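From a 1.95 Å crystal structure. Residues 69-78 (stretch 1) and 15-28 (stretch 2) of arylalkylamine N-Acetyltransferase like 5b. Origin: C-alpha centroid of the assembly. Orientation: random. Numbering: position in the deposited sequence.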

ATOM      1  N   ALA A  69      13.738   7.600 -20.997  1.00 49.40           N
ATOM      2  CA  ALA A  69      13.287   8.928 -20.598  1.00 46.07           C
ATOM      3  C   ALA A  69      13.843   9.325 -19.232  1.00 46.98           C
ATOM      4  O   ALA A  69      13.567  10.423 -18.740  1.00 48.68           O
ATOM      5  CB  ALA A  69      11.771   8.997 -20.598  1.00 48.04           C
ATOM      6  N   LYS A  70      14.637   8.436 -18.637  1.00 45.61           N
ATOM      7  CA  LYS A  70      15.155   8.630 -17.277  1.00 52.47           C
ATOM      8  C   LYS A  70      14.034   9.107 -16.361  1.00 46.49           C
ATOM      9  O   LYS A  70      14.095  10.211 -15.816  1.00 52.56           O
ATOM     10  CB  LYS A  70      16.320   9.628 -17.264  1.00 55.62           C
ATOM     11  CG  LYS A  70      17.345   9.401 -16.136  1.00 63.23           C
ATOM     12  CD  LYS A  70      16.734   9.616 -14.747  1.00 60.46           C
ATOM     13  CE  LYS A  70      17.048   8.453 -13.807  1.00 60.33           C
ATOM     14  NZ  LYS A  70      16.203   8.488 -12.578  1.00 52.38           N
ATOM     15  N   LYS A  71      13.022   8.258 -16.187  1.00 45.71           N
ATOM     16  CA  LYS A  71      11.778   8.645 -15.521  1.00 41.34           C
ATOM     17  C   LYS A  71      11.102   7.452 -14.838  1.00 35.46           C
ATOM     18  O   LYS A  71      10.982   6.378 -15.433  1.00 32.56           O
ATOM     19  CB  LYS A  71      10.828   9.248 -16.564  1.00 43.68           C
ATOM     20  CG  LYS A  71       9.391   9.451 -16.106  1.00 45.45           C
ATOM     21  CD  LYS A  71       8.501   9.811 -17.298  1.00 48.92           C
ATOM     22  CE  LYS A  71       7.071  10.122 -16.865  1.00 49.48           C
ATOM     23  NZ  LYS A  71       6.226  10.524 -18.030  1.00 45.63           N
ATOM     24  N   PHE A  72      10.656   7.633 -13.596  1.00 29.99           N
ATOM     25  CA  PHE A  72       9.871   6.593 -12.945  1.00 28.30           C
ATOM     26  C   PHE A  72       8.451   6.606 -13.534  1.00 28.10           C
ATOM     27  O   PHE A  72       7.894   7.669 -13.822  1.00 34.01           O
ATOM     28  CB  PHE A  72       9.807   6.810 -11.427  1.00 25.35           C
ATOM     29  CG  PHE A  72      11.108   6.553 -10.706  1.00 31.19           C
ATOM     30  CD1 PHE A  72      12.155   5.877 -11.328  1.00 31.11           C
ATOM     31  CD2 PHE A  72      11.278   6.979  -9.386  1.00 26.79           C
ATOM     32  CE1 PHE A  72      13.349   5.649 -10.655  1.00 29.69           C
ATOM     33  CE2 PHE A  72      12.467   6.749  -8.711  1.00 26.80           C
ATOM     34  CZ  PHE A  72      13.504   6.088  -9.339  1.00 27.25           C
ATOM     35  N   ILE A  73       7.861   5.432 -13.699  1.00 26.18           N
ATOM     36  CA  ILE A  73       6.506   5.349 -14.221  1.00 29.14           C
ATOM     37  C   ILE A  73       5.684   4.341 -13.436  1.00 27.84           C
ATOM     38  O   ILE A  73       4.518   4.084 -13.750  1.00 23.43           O
ATOM     39  CB  ILE A  73       6.498   4.947 -15.707  1.00 31.59           C
ATOM     40  CG1 ILE A  73       7.218   3.609 -15.879  1.00 29.03           C
ATOM     41  CG2 ILE A  73       7.158   6.033 -16.543  1.00 32.45           C
ATOM     42  CD1 ILE A  73       7.050   2.994 -17.247  1.00 35.85           C
ATOM     43  N   GLY A  74       6.302   3.737 -12.427  1.00 26.86           N
ATOM     44  CA  GLY A  74       5.530   2.910 -11.516  1.00 24.75           C
ATOM     45  C   GLY A  74       6.263   2.778 -10.196  1.00 21.78           C
ATOM     46  O   GLY A  74       7.482   2.972 -10.146  1.00 23.86           O
ATOM     47  N   VAL A  75       5.542   2.449  -9.135  1.00 20.74           N
ATOM     48  CA  VAL A  75       6.202   2.283  -7.831  1.00 23.21           C
ATOM     49  C   VAL A  75       5.385   1.347  -6.956  1.00 27.46           C
ATOM     50  O   VAL A  75       4.157   1.296  -7.059  1.00 23.80           O
ATOM     51  CB  VAL A  75       6.415   3.645  -7.131  1.00 18.60           C
ATOM     52  CG1 VAL A  75       5.064   4.353  -6.946  1.00 22.70           C
ATOM     53  CG2 VAL A  75       7.163   3.490  -5.738  1.00 17.59           C
ATOM     54  N   SER A  76       6.074   0.567  -6.126  1.00 21.27           N
ATOM     55  CA  SER A  76       5.418  -0.292  -5.154  1.00 20.15           C
ATOM     56  C   SER A  76       6.197  -0.221  -3.852  1.00 19.20           C
ATOM     57  O   SER A  76       7.418  -0.361  -3.838  1.00 20.52           O
ATOM     58  CB  SER A  76       5.341  -1.739  -5.626  1.00 24.28           C
ATOM     59  OG  SER A  76       4.736  -2.543  -4.612  1.00 24.19           O
ATOM     60  N   ILE A  77       5.484  -0.016  -2.762  1.00 17.85           N
ATOM     61  CA  ILE A  77       6.139   0.105  -1.469  1.00 21.26           C
ATOM     62  C   ILE A  77       5.591  -0.958  -0.536  1.00 20.27           C
ATOM     63  O   ILE A  77       4.371  -1.123  -0.392  1.00 22.58           O
ATOM     64  CB  ILE A  77       5.979   1.515  -0.892  1.00 21.63           C
ATOM     65  CG1 ILE A  77       6.575   2.526  -1.882  1.00 25.37           C
ATOM     66  CG2 ILE A  77       6.649   1.619   0.484  1.00 22.84           C
ATOM     67  CD1 ILE A  77       6.683   3.922  -1.359  1.00 20.88           C
ATOM     68  N   ALA A  78       6.509  -1.709   0.062  1.00 20.37           N
ATOM     69  CA  ALA A  78       6.136  -2.819   0.938  1.00 19.58           C
ATOM     70  C   ALA A  78       7.038  -2.798   2.173  1.00 21.60           C
ATOM     71  O   ALA A  78       8.092  -2.165   2.170  1.00 19.54           O
ATOM     72  CB  ALA A  78       6.286  -4.125   0.205  1.00 19.36           C
TER
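Stretch 2 (15-28) DELEQVREILHRIY

One direct hydrogen bond joins the two stretches: Arg26 NH1 donates to the backbone oxygen of Phe72, Phe72 O, at 3.3 Å, long but nearly straight at 166°. The guanidinium is held from its own side as well, since Arg26 NH2 forms a salt bridge with Glu22 OE1 at 2.9 Å and a hydrogen bond to Glu22 OE2 at 3.0 Å. One turn of helix thus supplies both the arginine and the acid that neutralises it. Lys71 brings its CE over one face of that guanidinium, 3.5 Å from Arg26 NH1, although the like charges come close, with Lys71 NZ 4.3 Å from Arg26 NH1.

At the other end of the contact a water does the joining. It donates to Glu16 OE2 at 2.6 Å and accepts from Gln19 NE2 at 2.7 Å and from Lys70 NZ at 2.6 Å. Lys70 NZ and Glu16 OE2 lie 4.5 Å apart, beyond a salt bridge, so the water bridges opposite charges that do not meet directly.

Between these polar ends, stretch 2 lies across stretch 1 almost at a right angle. Glu16 occupies the N-cap position, the helix begins at Leu17, and the turn from Leu24 to Tyr28 is a wider, pi-type turn. Its axis passes 8.7 Å from that of the extended strand, with a signed crossing angle of -94°. The backbones come nearest at Phe72 and Ile23, whose CA atoms are 6.5 Å apart.

Phe72, Val75 and Ile77 point toward the helix and Ile73 and Ser76 away. The alternation slips once, at Ile73, whose psi of 1° breaks the extended pattern, so that Val75 rather than Gly74 follows Phe72 on the helix side; from Val75 to Ile77 the alternation is regular. Phe72 has the largest share of covered surface. Its ring extends along the first turns of the helix, with Phe72 CE2 3.3 Å from Gln19 CB and 4.2 Å from Val20 CG2, and Glu16 OE2 near the ring plane, 3.9 Å from Phe72 CZ. At the base of the side chain, Phe72 CB is 4.1 Å from Ile23 CB.

Val75 takes the middle, with Val75 CB 4.0 Å from Ile23 CG2 and Val75 CG1 4.1 Å from Leu24 CD2. Farther along the strand, Ile77 CD1 reaches Leu24 CD1 at 4.1 Å. Gly74 has no side chain; its CA lies 4.2 Å from Ile27 CD1. The rule is compact: Val20, Ile23, Leu24 and Ile27 furnish the apolar surface of the helix, and polar groups finish its margins.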

ATOM      1  N   ASP A  15      19.506   7.425  -2.371  1.00 29.10           N
ATOM      2  CA  ASP A  15      19.790   8.702  -3.026  1.00 29.93           C
ATOM      3  C   ASP A  15      18.675   9.090  -4.005  1.00 31.72           C
ATOM      4  O   ASP A  15      18.660  10.202  -4.534  1.00 33.62           O
ATOM      5  CB  ASP A  15      21.168   8.673  -3.717  1.00 31.36           C
ATOM      6  CG  ASP A  15      21.260   7.617  -4.810  1.00 31.52           C
ATOM      7  OD1 ASP A  15      21.730   6.489  -4.533  1.00 34.37           O
ATOM      8  OD2 ASP A  15      20.864   7.909  -5.955  1.00 29.84           O
ATOM      9  N   GLU A  16      17.716   8.191  -4.212  1.00 25.87           N
ATOM     10  CA  GLU A  16      16.624   8.459  -5.141  1.00 30.78           C
ATOM     11  C   GLU A  16      15.323   8.807  -4.420  1.00 27.27           C
ATOM     12  O   GLU A  16      14.249   8.860  -5.025  1.00 26.79           O
ATOM     13  CB  GLU A  16      16.415   7.256  -6.059  1.00 28.15           C
ATOM     14  CG  GLU A  16      17.620   6.941  -6.920  1.00 28.54           C
ATOM     15  CD  GLU A  16      17.365   5.773  -7.852  1.00 29.13           C
ATOM     16  OE1 GLU A  16      17.129   4.648  -7.350  1.00 26.75           O
ATOM     17  OE2 GLU A  16      17.373   5.981  -9.084  1.00 32.85           O
ATOM     18  N   LEU A  17      15.422   9.033  -3.119  1.00 31.20           N
ATOM     19  CA  LEU A  17      14.248   9.395  -2.337  1.00 30.11           C
ATOM     20  C   LEU A  17      13.384  10.467  -3.033  1.00 30.55           C
ATOM     21  O   LEU A  17      12.150  10.334  -3.127  1.00 24.35           O
ATOM     22  CB  LEU A  17      14.684   9.858  -0.946  1.00 28.94           C
ATOM     23  CG  LEU A  17      13.559   9.978   0.078  1.00 36.13           C
ATOM     24  CD1 LEU A  17      13.540   8.781   1.022  1.00 35.15           C
ATOM     25  CD2 LEU A  17      13.729  11.269   0.844  1.00 38.17           C
ATOM     26  N   GLU A  18      14.010  11.520  -3.551  1.00 31.42           N
ATOM     27  CA  GLU A  18      13.220  12.585  -4.168  1.00 31.10           C
ATOM     28  C   GLU A  18      12.447  12.105  -5.398  1.00 29.66           C
ATOM     29  O   GLU A  18      11.269  12.454  -5.578  1.00 28.34           O
ATOM     30  CB  GLU A  18      14.069  13.832  -4.473  1.00 33.80           C
ATOM     31  CG  GLU A  18      14.301  14.723  -3.248  1.00 41.08           C
ATOM     32  CD  GLU A  18      13.007  15.056  -2.501  1.00 43.08           C
ATOM     33  OE1 GLU A  18      12.026  15.491  -3.150  1.00 43.28           O
ATOM     34  OE2 GLU A  18      12.974  14.887  -1.261  1.00 44.06           O
ATOM     35  N   GLN A  19      13.072  11.276  -6.228  1.00 27.78           N
ATOM     36  CA  GLN A  19      12.324  10.726  -7.354  1.00 27.30           C
ATOM     37  C   GLN A  19      11.163   9.855  -6.864  1.00 24.94           C
ATOM     38  O   GLN A  19      10.078   9.871  -7.457  1.00 26.07           O
ATOM     39  CB  GLN A  19      13.227   9.944  -8.305  1.00 31.74           C
ATOM     40  CG  GLN A  19      14.269  10.812  -9.000  1.00 35.10           C
ATOM     41  CD  GLN A  19      15.538  10.948  -8.185  1.00 41.49           C
ATOM     42  OE1 GLN A  19      15.612  11.756  -7.255  1.00 43.02           O
ATOM     43  NE2 GLN A  19      16.553  10.152  -8.532  1.00 45.51           N
ATOM     44  N   VAL A  20      11.366   9.117  -5.773  1.00 26.69           N
ATOM     45  CA  VAL A  20      10.278   8.274  -5.283  1.00 25.27           C
ATOM     46  C   VAL A  20       9.181   9.242  -4.855  1.00 24.41           C
ATOM     47  O   VAL A  20       8.012   9.089  -5.231  1.00 25.76           O
ATOM     48  CB  VAL A  20      10.727   7.360  -4.122  1.00 24.06           C
ATOM     49  CG1 VAL A  20       9.550   6.550  -3.579  1.00 19.95           C
ATOM     50  CG2 VAL A  20      11.855   6.406  -4.589  1.00 19.37           C
ATOM     51  N   ARG A  21       9.582  10.302  -4.156  1.00 27.45           N
ATOM     52  CA  ARG A  21       8.605  11.273  -3.688  1.00 26.62           C
ATOM     53  C   ARG A  21       7.797  11.733  -4.904  1.00 26.06           C
ATOM     54  O   ARG A  21       6.545  11.752  -4.882  1.00 23.95           O
ATOM     55  CB  ARG A  21       9.301  12.458  -2.986  1.00 29.26           C
ATOM     56  CG  ARG A  21       8.376  13.334  -2.124  1.00 34.11           C
ATOM     57  CD  ARG A  21       9.004  14.706  -1.787  1.00 36.21           C
ATOM     58  NE  ARG A  21      10.236  14.606  -1.007  1.00 42.75           N
ATOM     59  CZ  ARG A  21      10.289  14.569   0.325  1.00 47.74           C
ATOM     60  NH1 ARG A  21       9.171  14.622   1.041  1.00 45.12           N
ATOM     61  NH2 ARG A  21      11.463  14.477   0.947  1.00 49.56           N
ATOM     62  N   GLU A  22       8.457  12.119  -5.973  1.00 26.90           N
ATOM     63  CA  GLU A  22       7.730  12.649  -7.116  1.00 29.46           C
ATOM     64  C   GLU A  22       6.754  11.666  -7.682  1.00 27.35           C
ATOM     65  O   GLU A  22       5.669  12.052  -7.975  1.00 25.60           O
ATOM     66  CB  GLU A  22       8.629  13.130  -8.244  1.00 30.97           C
ATOM     67  CG  GLU A  22       7.862  13.841  -9.386  1.00 32.63           C
ATOM     68  CD  GLU A  22       7.262  12.907 -10.496  1.00 41.88           C
ATOM     69  OE1 GLU A  22       7.807  11.838 -10.813  1.00 39.81           O
ATOM     70  OE2 GLU A  22       6.248  13.284 -11.095  1.00 44.71           O
ATOM     71  N   ILE A  23       7.151  10.405  -7.859  1.00 27.82           N
ATOM     72  CA  ILE A  23       6.204   9.496  -8.481  1.00 26.68           C
ATOM     73  C   ILE A  23       4.987   9.346  -7.566  1.00 23.61           C
ATOM     74  O   ILE A  23       3.835   9.290  -8.039  1.00 22.35           O
ATOM     75  CB  ILE A  23       6.849   8.139  -8.924  1.00 24.54           C
ATOM     76  CG1 ILE A  23       5.826   7.263  -9.657  1.00 31.25           C
ATOM     77  CG2 ILE A  23       7.514   7.431  -7.756  1.00 21.77           C
ATOM     78  CD1 ILE A  23       5.606   7.662 -11.108  1.00 36.24           C
ATOM     79  N   LEU A  24       5.219   9.359  -6.249  1.00 24.52           N
ATOM     80  CA  LEU A  24       4.093   9.221  -5.332  1.00 22.62           C
ATOM     81  C   LEU A  24       3.158  10.414  -5.488  1.00 23.60           C
ATOM     82  O   LEU A  24       1.939  10.260  -5.529  1.00 24.01           O
ATOM     83  CB  LEU A  24       4.556   9.100  -3.866  1.00 19.78           C
ATOM     84  CG  LEU A  24       5.226   7.783  -3.462  1.00 25.14           C
ATOM     85  CD1 LEU A  24       5.743   7.887  -2.014  1.00 21.68           C
ATOM     86  CD2 LEU A  24       4.280   6.588  -3.615  1.00 21.82           C
ATOM     87  N   HIS A  25       3.730  11.606  -5.583  1.00 24.01           N
ATOM     88  CA  HIS A  25       2.902  12.802  -5.743  1.00 25.26           C
ATOM     89  C   HIS A  25       2.083  12.683  -7.030  1.00 23.83           C
ATOM     90  O   HIS A  25       0.940  13.125  -7.084  1.00 28.47           O
ATOM     91  CB  HIS A  25       3.785  14.044  -5.872  1.00 30.47           C
ATOM     92  CG  HIS A  25       4.086  14.735  -4.579  1.00 36.41           C
ATOM     93  ND1 HIS A  25       3.642  16.017  -4.306  1.00 47.73           N
ATOM     94  CD2 HIS A  25       4.817  14.357  -3.509  1.00 41.58           C
ATOM     95  CE1 HIS A  25       4.078  16.383  -3.116  1.00 43.88           C
ATOM     96  NE2 HIS A  25       4.794  15.396  -2.605  1.00 40.23           N
ATOM     97  N   ARG A  26       2.669  12.084  -8.065  1.00 26.69           N
ATOM     98  CA  ARG A  26       2.109  12.248  -9.419  1.00 28.58           C
ATOM     99  C   ARG A  26       1.020  11.238  -9.745  1.00 28.18           C
ATOM    100  O   ARG A  26      -0.031  11.595 -10.276  1.00 32.74           O
ATOM    101  CB  ARG A  26       3.225  12.172 -10.477  1.00 31.39           C
ATOM    102  CG  ARG A  26       2.838  12.732 -11.851  1.00 36.06           C
ATOM    103  CD  ARG A  26       3.976  12.599 -12.862  1.00 39.33           C
ATOM    104  NE  ARG A  26       4.035  11.259 -13.445  1.00 42.41           N
ATOM    105  CZ  ARG A  26       5.139  10.521 -13.544  1.00 45.05           C
ATOM    106  NH1 ARG A  26       5.085   9.306 -14.096  1.00 44.28           N
ATOM    107  NH2 ARG A  26       6.297  10.989 -13.092  1.00 47.79           N
ATOM    108  N   ILE A  27       1.262   9.978  -9.412  1.00 28.52           N
ATOM    109  CA  ILE A  27       0.353   8.915  -9.828  1.00 29.85           C
ATOM    110  C   ILE A  27      -0.315   8.181  -8.676  1.00 28.39           C
ATOM    111  O   ILE A  27      -1.317   7.493  -8.873  1.00 31.90           O
ATOM    112  CB  ILE A  27       1.062   7.876 -10.722  1.00 32.39           C
ATOM    113  CG1 ILE A  27       2.114   7.103  -9.927  1.00 30.92           C
ATOM    114  CG2 ILE A  27       1.697   8.550 -11.948  1.00 27.55           C
ATOM    115  CD1 ILE A  27       2.622   5.861 -10.652  1.00 30.18           C
ATOM    116  N   TYR A  28       0.216   8.316  -7.466  1.00 26.64           N
ATOM    117  CA  TYR A  28      -0.358   7.551  -6.356  1.00 30.64           C
ATOM    118  C   TYR A  28      -1.401   8.329  -5.544  1.00 30.44           C
ATOM    119  O   TYR A  28      -2.591   8.004  -5.574  1.00 28.33           O
ATOM    120  CB  TYR A  28       0.739   6.998  -5.431  1.00 26.75           C
ATOM    121  CG  TYR A  28       0.158   6.325  -4.201  1.00 23.63           C
ATOM    122  CD1 TYR A  28      -0.603   5.164  -4.309  1.00 27.97           C
ATOM    123  CD2 TYR A  28       0.376   6.848  -2.937  1.00 29.31           C
ATOM    124  CE1 TYR A  28      -1.149   4.552  -3.180  1.00 25.85           C
ATOM    125  CE2 TYR A  28      -0.154   6.244  -1.806  1.00 28.07           C
ATOM    126  CZ  TYR A  28      -0.917   5.101  -1.933  1.00 31.18           C
ATOM    127  OH  TYR A  28      -1.439   4.509  -0.796  1.00 32.66           O
TER
HETATM  128  O   HOH W   1      17.425   8.263 -10.243  1.00 38.85           O